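Local coordinates for protein formate dehydrogenase subunit beta (Desulfovibrio gigas, PDB 1H0H) that serves as the electron-transfer subunit of a formate dehydrogenase, carrying three [4Fe-4S] clusters for the reversible two-electron oxidation of formate to carbon dioxide, at residues G99-Y113 with P125-M139. Sequence-based numbering, arbitrary orientation. Where two conformers were deposited one is given.
With SF4 (iron/sulfur cluster), chain M; SF4 (iron/sulfur cluster), chain N.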
ATOM      1  N   GLY B  99     -31.336   0.405  28.300  1.00 17.74           N
ATOM      2  CA  GLY B  99     -30.472   0.940  29.331  1.00 17.66           C
ATOM      3  C   GLY B  99     -29.845   2.240  28.855  1.00 17.54           C
ATOM      4  O   GLY B  99     -29.049   2.855  29.571  1.00 16.57           O
ATOM      5  N   CYS B 100     -30.204   2.687  27.650  1.00 16.55           N
ATOM      6  CA  CYS B 100     -29.608   3.908  27.134  1.00 16.95           C
ATOM      7  C   CYS B 100     -29.988   5.128  27.961  1.00 17.12           C
ATOM      8  O   CYS B 100     -31.140   5.295  28.339  1.00 16.45           O
ATOM      9  CB  CYS B 100     -29.993   4.174  25.670  1.00 17.55           C
ATOM     10  SG  CYS B 100     -29.443   5.815  25.065  1.00 17.96           S
ATOM     11  N   VAL B 101     -28.999   5.984  28.202  1.00 16.98           N
ATOM     12  CA  VAL B 101     -29.199   7.249  28.890  1.00 15.50           C
ATOM     13  C   VAL B 101     -29.150   8.264  27.774  1.00 15.35           C
ATOM     14  O   VAL B 101     -28.110   8.495  27.175  1.00 15.92           O
ATOM     15  CB  VAL B 101     -28.103   7.495  29.943  1.00 16.66           C
ATOM     16  CG1 VAL B 101     -28.226   8.882  30.547  1.00 16.99           C
ATOM     17  CG2 VAL B 101     -28.179   6.404  31.043  1.00 16.30           C
ATOM     18  N   LEU B 102     -30.293   8.848  27.472  1.00 15.23           N
ATOM     19  CA  LEU B 102     -30.417   9.671  26.300  1.00 16.94           C
ATOM     20  C   LEU B 102     -30.593  11.151  26.600  1.00 16.88           C
ATOM     21  O   LEU B 102     -31.632  11.565  27.116  1.00 16.98           O
ATOM     22  CB  LEU B 102     -31.581   9.141  25.465  1.00 16.75           C
ATOM     23  CG  LEU B 102     -31.960   9.885  24.181  1.00 18.76           C
ATOM     24  CD1 LEU B 102     -30.793   9.914  23.188  1.00 19.54           C
ATOM     25  CD2 LEU B 102     -33.153   9.205  23.561  1.00 19.32           C
ATOM     26  N   PHE B 103     -29.569  11.951  26.310  1.00 17.49           N
ATOM     27  CA  PHE B 103     -29.739  13.390  26.446  1.00 18.37           C
ATOM     28  C   PHE B 103     -30.569  13.827  25.254  1.00 18.41           C
ATOM     29  O   PHE B 103     -30.247  13.499  24.110  1.00 20.55           O
ATOM     30  CB  PHE B 103     -28.413  14.149  26.387  1.00 16.91           C
ATOM     31  CG  PHE B 103     -27.717  14.305  27.709  1.00 16.40           C
ATOM     32  CD1 PHE B 103     -27.659  13.270  28.613  1.00 15.63           C
ATOM     33  CD2 PHE B 103     -27.067  15.491  28.010  1.00 16.46           C
ATOM     34  CE1 PHE B 103     -26.976  13.416  29.786  1.00 16.30           C
ATOM     35  CE2 PHE B 103     -26.377  15.645  29.189  1.00 16.75           C
ATOM     36  CZ  PHE B 103     -26.323  14.620  30.083  1.00 16.52           C
ATOM     37  N   THR B 104     -31.619  14.576  25.516  1.00 17.70           N
ATOM     38  CA  THR B 104     -32.452  15.086  24.447  1.00 18.21           C
ATOM     39  C   THR B 104     -32.236  16.591  24.303  1.00 18.52           C
ATOM     40  O   THR B 104     -31.644  17.228  25.163  1.00 17.90           O
ATOM     41  CB  THR B 104     -33.950  14.800  24.751  1.00 17.89           C
ATOM     42  OG1 THR B 104     -34.413  15.649  25.828  1.00 18.22           O
ATOM     43  CG2 THR B 104     -34.149  13.423  25.311  1.00 17.98           C
ATOM     44  N   PRO B 105     -32.720  17.174  23.219  1.00 19.59           N
ATOM     45  CA  PRO B 105     -32.674  18.633  23.066  1.00 19.36           C
ATOM     46  C   PRO B 105     -33.416  19.352  24.193  1.00 19.25           C
ATOM     47  O   PRO B 105     -33.144  20.539  24.408  1.00 20.38           O
ATOM     48  CB  PRO B 105     -33.401  18.867  21.746  1.00 19.75           C
ATOM     49  CG  PRO B 105     -33.141  17.590  20.981  1.00 21.27           C
ATOM     50  CD  PRO B 105     -33.309  16.504  22.041  1.00 20.69           C
ATOM     51  N   LYS B 106     -34.331  18.675  24.880  1.00 18.73           N
ATOM     52  CA  LYS B 106     -35.019  19.286  26.001  1.00 18.86           C
ATOM     53  C   LYS B 106     -34.029  19.797  27.041  1.00 17.78           C
ATOM     54  O   LYS B 106     -34.395  20.595  27.907  1.00 17.75           O
ATOM     55  CB  LYS B 106     -36.032  18.332  26.645  1.00 21.67           C
ATOM     56  CG  LYS B 106     -37.271  18.048  25.804  1.00 23.14           C
ATOM     57  CD  LYS B 106     -38.488  18.784  26.322  1.00 25.97           C
ATOM     58  CE  LYS B 106     -39.704  17.842  26.459  1.00 27.76           C
ATOM     59  NZ  LYS B 106     -39.719  16.747  25.438  1.00 28.44           N
ATOM     60  N   THR B 107     -32.783  19.339  26.978  1.00 17.11           N
ATOM     61  CA  THR B 107     -31.777  19.870  27.891  1.00 17.66           C
ATOM     62  C   THR B 107     -31.602  21.372  27.739  1.00 17.84           C
ATOM     63  O   THR B 107     -31.154  22.035  28.668  1.00 18.57           O
ATOM     64  CB  THR B 107     -30.406  19.185  27.730  1.00 18.17           C
ATOM     65  OG1 THR B 107     -30.053  19.109  26.341  1.00 18.42           O
ATOM     66  CG2 THR B 107     -30.459  17.759  28.204  1.00 18.05           C
ATOM     67  N   LYS B 108     -31.944  21.904  26.574  1.00 16.87           N
ATOM     68  CA  LYS B 108     -31.836  23.337  26.327  1.00 19.23           C
ATOM     69  C   LYS B 108     -32.597  24.183  27.364  1.00 19.36           C
ATOM     70  O   LYS B 108     -32.202  25.322  27.666  1.00 18.81           O
ATOM     71  CB  LYS B 108     -32.376  23.643  24.922  1.00 20.79           C
ATOM     72  CG  LYS B 108     -32.060  25.038  24.413  1.00 22.60           C
ATOM     73  CD  LYS B 108     -32.544  25.254  22.977  0.50 23.33           C
ATOM     74  CE  LYS B 108     -32.688  26.752  22.679  0.50 24.14           C
ATOM     75  NZ  LYS B 108     -32.079  27.129  21.367  0.50 24.56           N
ATOM     76  N   ASP B 109     -33.685  23.628  27.895  1.00 18.63           N
ATOM     77  CA  ASP B 109     -34.538  24.337  28.855  1.00 18.71           C
ATOM     78  C   ASP B 109     -34.127  24.157  30.299  1.00 17.57           C
ATOM     79  O   ASP B 109     -34.808  24.655  31.192  1.00 16.57           O
ATOM     80  CB  ASP B 109     -36.002  23.869  28.782  1.00 20.57           C
ATOM     81  CG  ASP B 109     -36.609  23.995  27.408  1.00 22.83           C
ATOM     82  OD1 ASP B 109     -36.209  24.903  26.650  1.00 23.68           O
ATOM     83  OD2 ASP B 109     -37.520  23.223  27.021  1.00 23.73           O
ATOM     84  N   LEU B 110     -33.081  23.390  30.556  1.00 16.39           N
ATOM     85  CA  LEU B 110     -32.602  23.258  31.920  1.00 16.58           C
ATOM     86  C   LEU B 110     -32.029  24.606  32.378  1.00 18.35           C
ATOM     87  O   LEU B 110     -31.249  25.243  31.666  1.00 18.13           O
ATOM     88  CB  LEU B 110     -31.527  22.176  32.009  1.00 16.53           C
ATOM     89  CG  LEU B 110     -32.031  20.759  31.760  1.00 16.93           C
ATOM     90  CD1 LEU B 110     -30.863  19.777  31.669  1.00 17.14           C
ATOM     91  CD2 LEU B 110     -33.007  20.370  32.859  1.00 16.99           C
ATOM     92  N   GLU B 111     -32.430  25.064  33.548  1.00 19.29           N
ATOM     93  CA  GLU B 111     -31.813  26.279  34.053  1.00 22.71           C
ATOM     94  C   GLU B 111     -30.429  25.961  34.645  1.00 22.98           C
ATOM     95  O   GLU B 111     -29.517  26.779  34.549  1.00 23.98           O
ATOM     96  CB  GLU B 111     -32.713  27.026  35.043  1.00 23.74           C
ATOM     97  CG  GLU B 111     -32.892  26.370  36.396  1.00 25.80           C
ATOM     98  CD  GLU B 111     -33.787  27.179  37.330  0.50 26.85           C
ATOM     99  OE1 GLU B 111     -34.776  27.785  36.854  0.50 27.40           O
ATOM    100  OE2 GLU B 111     -33.505  27.210  38.551  0.50 27.06           O
ATOM    101  N   ASP B 112     -30.271  24.766  35.218  1.00 20.96           N
ATOM    102  CA  ASP B 112     -29.016  24.420  35.868  1.00 20.61           C
ATOM    103  C   ASP B 112     -28.243  23.305  35.165  1.00 20.05           C
ATOM    104  O   ASP B 112     -28.195  22.159  35.603  1.00 20.30           O
ATOM    105  CB  ASP B 112     -29.252  24.066  37.332  1.00 21.31           C
ATOM    106  CG  ASP B 112     -27.955  23.846  38.093  1.00 22.47           C
ATOM    107  OD1 ASP B 112     -26.872  24.175  37.549  1.00 21.14           O
ATOM    108  OD2 ASP B 112     -27.940  23.360  39.253  1.00 23.14           O
ATOM    109  N   TYR B 113     -27.599  23.639  34.073  1.00 19.27           N
ATOM    110  CA  TYR B 113     -26.864  22.600  33.389  1.00 20.50           C
ATOM    111  C   TYR B 113     -25.543  22.236  34.080  1.00 19.96           C
ATOM    112  O   TYR B 113     -25.071  21.120  33.935  1.00 18.86           O
ATOM    113  CB  TYR B 113     -26.577  23.009  31.957  1.00 21.66           C
ATOM    114  CG  TYR B 113     -25.473  24.027  31.862  1.00 23.64           C
ATOM    115  CD1 TYR B 113     -24.156  23.630  31.854  1.00 25.64           C
ATOM    116  CD2 TYR B 113     -25.755  25.385  31.786  1.00 25.49           C
ATOM    117  CE1 TYR B 113     -23.141  24.543  31.759  1.00 27.25           C
ATOM    118  CE2 TYR B 113     -24.736  26.313  31.688  1.00 26.55           C
ATOM    119  CZ  TYR B 113     -23.436  25.875  31.681  1.00 27.61           C
ATOM    120  OH  TYR B 113     -22.384  26.763  31.584  1.00 31.49           O
ATOM    121  N   PRO B 125     -20.734  14.617  29.692  1.00 17.40           N
ATOM    122  CA  PRO B 125     -21.686  15.487  28.964  1.00 16.86           C
ATOM    123  C   PRO B 125     -21.125  16.842  28.562  1.00 16.42           C
ATOM    124  O   PRO B 125     -20.352  17.428  29.310  1.00 15.35           O
ATOM    125  CB  PRO B 125     -22.808  15.747  29.978  1.00 17.20           C
ATOM    126  CG  PRO B 125     -22.507  14.976  31.192  1.00 16.35           C
ATOM    127  CD  PRO B 125     -21.166  14.355  31.079  1.00 15.26           C
ATOM    128  N   ARG B 126     -21.561  17.360  27.423  1.00 16.62           N
ATOM    129  CA  ARG B 126     -21.030  18.651  26.951  1.00 16.09           C
ATOM    130  C   ARG B 126     -22.118  19.571  26.406  1.00 15.83           C
ATOM    131  O   ARG B 126     -23.071  19.121  25.800  1.00 16.37           O
ATOM    132  CB  ARG B 126     -19.938  18.419  25.897  1.00 15.71           C
ATOM    133  CG  ARG B 126     -18.702  17.753  26.447  1.00 16.23           C
ATOM    134  CD  ARG B 126     -17.875  18.655  27.320  1.00 17.59           C
ATOM    135  NE  ARG B 126     -16.656  18.029  27.818  1.00 18.82           N
ATOM    136  CZ  ARG B 126     -16.574  17.373  28.968  1.00 18.32           C
ATOM    137  NH1 ARG B 126     -17.645  17.211  29.743  1.00 16.91           N
ATOM    138  NH2 ARG B 126     -15.421  16.855  29.324  1.00 19.14           N
ATOM    139  N   LYS B 127     -21.958  20.865  26.651  1.00 16.11           N
ATOM    140  CA  LYS B 127     -22.920  21.868  26.247  1.00 15.94           C
ATOM    141  C   LYS B 127     -22.498  22.559  24.955  1.00 17.28           C
ATOM    142  O   LYS B 127     -21.335  22.894  24.780  1.00 14.67           O
ATOM    143  CB  LYS B 127     -22.991  22.945  27.333  1.00 15.47           C
ATOM    144  CG  LYS B 127     -24.153  23.915  27.188  1.00 13.47           C
ATOM    145  CD  LYS B 127     -24.031  25.097  28.201  1.00 14.13           C
ATOM    146  CE  LYS B 127     -22.965  26.124  27.773  1.00 14.23           C
ATOM    147  NZ  LYS B 127     -23.411  27.085  26.712  1.00 14.11           N
ATOM    148  N   VAL B 128     -23.463  22.816  24.073  1.00 17.69           N
ATOM    149  CA  VAL B 128     -23.188  23.578  22.858  1.00 17.02           C
ATOM    150  C   VAL B 128     -22.972  25.046  23.285  1.00 17.26           C
ATOM    151  O   VAL B 128     -23.527  25.500  24.291  1.00 16.96           O
ATOM    152  CB  VAL B 128     -24.378  23.502  21.889  1.00 17.33           C
ATOM    153  CG1 VAL B 128     -25.539  24.337  22.428  1.00 16.79           C
ATOM    154  CG2 VAL B 128     -23.974  23.942  20.479  1.00 17.16           C
ATOM    155  N   ALA B 129     -22.186  25.795  22.531  1.00 17.10           N
ATOM    156  CA  ALA B 129     -21.881  27.165  22.938  1.00 18.75           C
ATOM    157  C   ALA B 129     -23.087  28.075  23.120  1.00 19.71           C
ATOM    158  O   ALA B 129     -23.198  28.801  24.116  1.00 20.45           O
ATOM    159  CB  ALA B 129     -20.907  27.810  21.935  1.00 20.46           C
ATOM    160  N   GLU B 130     -23.995  28.047  22.159  1.00 20.12           N
ATOM    161  CA  GLU B 130     -25.025  29.072  22.113  1.00 20.45           C
ATOM    162  C   GLU B 130     -26.240  28.915  23.060  1.00 20.13           C
ATOM    163  O   GLU B 130     -27.085  29.806  23.121  1.00 19.32           O
ATOM    164  CB  GLU B 130     -25.471  29.245  20.655  0.50 21.04           C
ATOM    165  CG  GLU B 130     -24.337  29.634  19.700  0.50 21.70           C
ATOM    166  CD  GLU B 130     -23.443  28.470  19.260  0.50 21.54           C
ATOM    167  OE1 GLU B 130     -23.578  27.347  19.795  0.50 21.38           O
ATOM    168  OE2 GLU B 130     -22.592  28.683  18.368  0.50 21.43           O
ATOM    169  N   SER B 131     -26.311  27.820  23.814  1.00 17.89           N
ATOM    170  CA  SER B 131     -27.448  27.582  24.693  1.00 16.82           C
ATOM    171  C   SER B 131     -27.071  26.545  25.732  1.00 16.57           C
ATOM    172  O   SER B 131     -25.898  26.160  25.832  1.00 15.80           O
ATOM    173  CB  SER B 131     -28.650  27.073  23.895  1.00 16.93           C
ATOM    174  OG  SER B 131     -28.522  25.698  23.591  1.00 16.34           O
ATOM    175  N   ASN B 132     -28.056  26.112  26.515  1.00 14.78           N
ATOM    176  CA  ASN B 132     -27.820  25.103  27.537  1.00 16.76           C
ATOM    177  C   ASN B 132     -27.973  23.685  27.023  1.00 16.28           C
ATOM    178  O   ASN B 132     -27.881  22.739  27.799  1.00 16.87           O
ATOM    179  CB  ASN B 132     -28.751  25.290  28.726  1.00 17.64           C
ATOM    180  CG  ASN B 132     -28.351  26.438  29.595  1.00 18.57           C
ATOM    181  OD1 ASN B 132     -27.381  27.127  29.307  1.00 17.99           O
ATOM    182  ND2 ASN B 132     -29.117  26.676  30.669  1.00 19.61           N
ATOM    183  N   GLN B 133     -28.225  23.534  25.729  1.00 14.12           N
ATOM    184  CA  GLN B 133     -28.380  22.198  25.186  1.00 15.45           C
ATOM    185  C   GLN B 133     -27.124  21.381  25.358  1.00 14.74           C
ATOM    186  O   GLN B 133     -26.027  21.868  25.075  1.00 15.31           O
ATOM    187  CB  GLN B 133     -28.737  22.231  23.705  1.00 16.69           C
ATOM    188  CG  GLN B 133     -29.296  20.915  23.227  1.00 17.06           C
ATOM    189  CD  GLN B 133     -29.897  21.016  21.837  1.00 18.69           C
ATOM    190  OE1 GLN B 133     -30.427  22.073  21.461  1.00 19.43           O
ATOM    191  NE2 GLN B 133     -29.846  19.926  21.087  1.00 16.88           N
ATOM    192  N   MET B 134     -27.297  20.130  25.758  1.00 14.34           N
ATOM    193  CA  MET B 134     -26.185  19.210  25.967  1.00 14.88           C
ATOM    194  C   MET B 134     -26.337  17.916  25.166  1.00 15.11           C
ATOM    195  O   MET B 134     -27.443  17.472  24.887  1.00 15.14           O
ATOM    196  CB  MET B 134     -26.045  18.896  27.450  1.00 16.62           C
ATOM    197  CG  MET B 134     -25.570  20.090  28.307  1.00 17.60           C
ATOM    198  SD  MET B 134     -25.545  19.698  30.079  1.00 18.07           S
ATOM    199  CE  MET B 134     -27.296  19.436  30.356  1.00 18.10           C
ATOM    200  N   ALA B 135     -25.220  17.298  24.791  1.00 15.45           N
ATOM    201  CA  ALA B 135     -25.277  16.039  24.056  1.00 16.56           C
ATOM    202  C   ALA B 135     -24.091  15.170  24.434  1.00 17.33           C
ATOM    203  O   ALA B 135     -23.148  15.649  25.055  1.00 17.46           O
ATOM    204  CB  ALA B 135     -25.338  16.281  22.531  1.00 17.59           C
ATOM    205  N   LYS B 136     -24.169  13.894  24.070  1.00 15.96           N
ATOM    206  CA  LYS B 136     -23.169  12.881  24.378  1.00 15.14           C
ATOM    207  C   LYS B 136     -23.618  11.627  23.627  1.00 15.77           C
ATOM    208  O   LYS B 136     -24.625  11.658  22.914  1.00 16.18           O
ATOM    209  CB  LYS B 136     -23.137  12.599  25.891  1.00 15.05           C
ATOM    210  CG  LYS B 136     -24.438  11.994  26.398  1.00 14.19           C
ATOM    211  CD  LYS B 136     -24.336  11.469  27.859  1.00 13.95           C
ATOM    212  CE  LYS B 136     -25.539  10.551  28.222  1.00 13.83           C
ATOM    213  NZ  LYS B 136     -25.556   9.295  27.340  1.00 16.31           N
ATOM    214  N   CYS B 137     -22.854  10.542  23.760  1.00 15.54           N
ATOM    215  CA  CYS B 137     -23.178   9.249  23.180  1.00 16.23           C
ATOM    216  C   CYS B 137     -24.636   8.868  23.425  1.00 16.86           C
ATOM    217  O   CYS B 137     -25.123   8.941  24.567  1.00 15.91           O
ATOM    218  CB  CYS B 137     -22.270   8.205  23.837  1.00 15.34           C
ATOM    219  SG  CYS B 137     -22.696   6.493  23.561  1.00 16.72           S
ATOM    220  N   ASP B 138     -25.344   8.477  22.363  1.00 17.44           N
ATOM    221  CA  ASP B 138     -26.724   8.030  22.522  1.00 17.87           C
ATOM    222  C   ASP B 138     -26.870   6.513  22.364  1.00 17.74           C
ATOM    223  O   ASP B 138     -27.954   6.003  22.042  1.00 17.92           O
ATOM    224  CB  ASP B 138     -27.665   8.782  21.577  1.00 17.44           C
ATOM    225  CG  ASP B 138     -27.469   8.416  20.110  1.00 16.69           C
ATOM    226  OD1 ASP B 138     -26.545   7.649  19.784  1.00 15.39           O
ATOM    227  OD2 ASP B 138     -28.209   8.892  19.218  1.00 17.56           O
ATOM    228  N   MET B 139     -25.767   5.809  22.592  1.00 17.52           N
ATOM    229  CA  MET B 139     -25.722   4.352  22.435  1.00 16.91           C
ATOM    230  C   MET B 139     -26.196   3.937  21.035  1.00 16.49           C
ATOM    231  O   MET B 139     -26.625   2.803  20.843  1.00 17.66           O
ATOM    232  CB  MET B 139     -26.603   3.666  23.523  1.00 16.43           C
ATOM    233  CG  MET B 139     -26.184   2.247  23.898  1.00 17.55           C
ATOM    234  SD  MET B 139     -27.326   1.294  24.967  1.00 18.79           S
ATOM    235  CE  MET B 139     -26.727   1.637  26.592  1.00 18.48           C
TER
HETATM  236 FE1  SF4 M1012     -23.004   5.127  19.070  1.00 19.53          FE
HETATM  237 FE2  SF4 M1012     -20.454   4.466  19.856  1.00 18.29          FE
HETATM  238 FE3  SF4 M1012     -22.078   5.995  21.499  1.00 18.26          FE
HETATM  239 FE4  SF4 M1012     -21.032   7.048  19.179  1.00 17.37          FE
HETATM  240  S1  SF4 M1012     -19.879   6.257  21.031  1.00 19.88           S
HETATM  241  S2  SF4 M1012     -23.178   7.197  19.977  1.00 18.20           S
HETATM  242  S3  SF4 M1012     -20.994   5.330  17.789  1.00 17.26           S
HETATM  243  S4  SF4 M1012     -22.576   3.868  20.899  1.00 19.87           S
HETATM  244 FE1  SF4 N1013     -21.935  10.607  32.927  1.00 17.36          FE
HETATM  245 FE2  SF4 N1013     -22.942   9.095  30.850  1.00 17.49          FE
HETATM  246 FE3  SF4 N1013     -23.044   8.157  33.555  1.00 17.77          FE
HETATM  247 FE4  SF4 N1013     -24.619  10.289  32.774  1.00 17.28          FE
HETATM  248  S1  SF4 N1013     -24.808   8.045  32.038  1.00 17.91           S
HETATM  249  S2  SF4 N1013     -23.433  10.220  34.614  1.00 18.19           S
HETATM  250  S3  SF4 N1013     -23.209  11.337  31.192  1.00 19.34           S
HETATM  251  S4  SF4 N1013     -21.123   8.531  32.202  1.00 17.78           S
HETATM  252  O   HOH W   1     -27.437  10.969  24.525  1.00 21.33           O
HETATM  253  O   HOH W   2     -27.286  13.459  23.298  1.00 23.96           O
HETATM  254  O   HOH W   3     -30.817  27.254  26.712  1.00 31.00           O
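The side chains of K136 and F103 cross at about a right angle, the lysine methylenes lying over one ring face, with CD of K136 4.2 Å from the F103 ring centroid in a CH-pi contact set toward the rim. From CE, still against the ring, the chain turns (chi4 63°) and carries K136 NZ to within 2.7 Å of V101 O; the same ammonium also donates to C137 O. M134 CB meets the ring edge at F103 CD2, 3.6 Å away, while P125 CB packs obliquely against CE2 and CZ. Two waters fill in where the backbones do not pair directly, one joining F103 N to C137 O, the other F103 O to K136 N.

Farther along, the 3-10 turn 105-109 lies against the 126-135 hairpin. T107 OG1, placed between its own backbone N and carbonyl carbon (chi1 47°), accepts a nearly straight bond from M134 N (3.0 Å, 177°) and donates its own hydrogen to T104 O. M134 then reaches past it, CE against L110 CD1 and SD against Y113 CB. N132 ND2 donates to L110 O at 2.8 Å, the carbonyl oxygen lying in the amide plane, and K127 CD sits over the centre of the Y113 ring, 3.6 Å from the centroid.

At the other end C100 SG packs on M139 CB, and C137 SG ligates an iron of one cluster at 2.2 Å. K136 CD and P125 CD both approach sulfur S3 of the second cluster, and V101 CG1 its S1. K136 thus packs on one of two neighbouring clusters while its ammonium holds the backbone carbonyl of C137, a ligand of the other; its buried positive charge, gripped by two carbonyls, would be expected to stabilise the more reduced state of the cluster it touches.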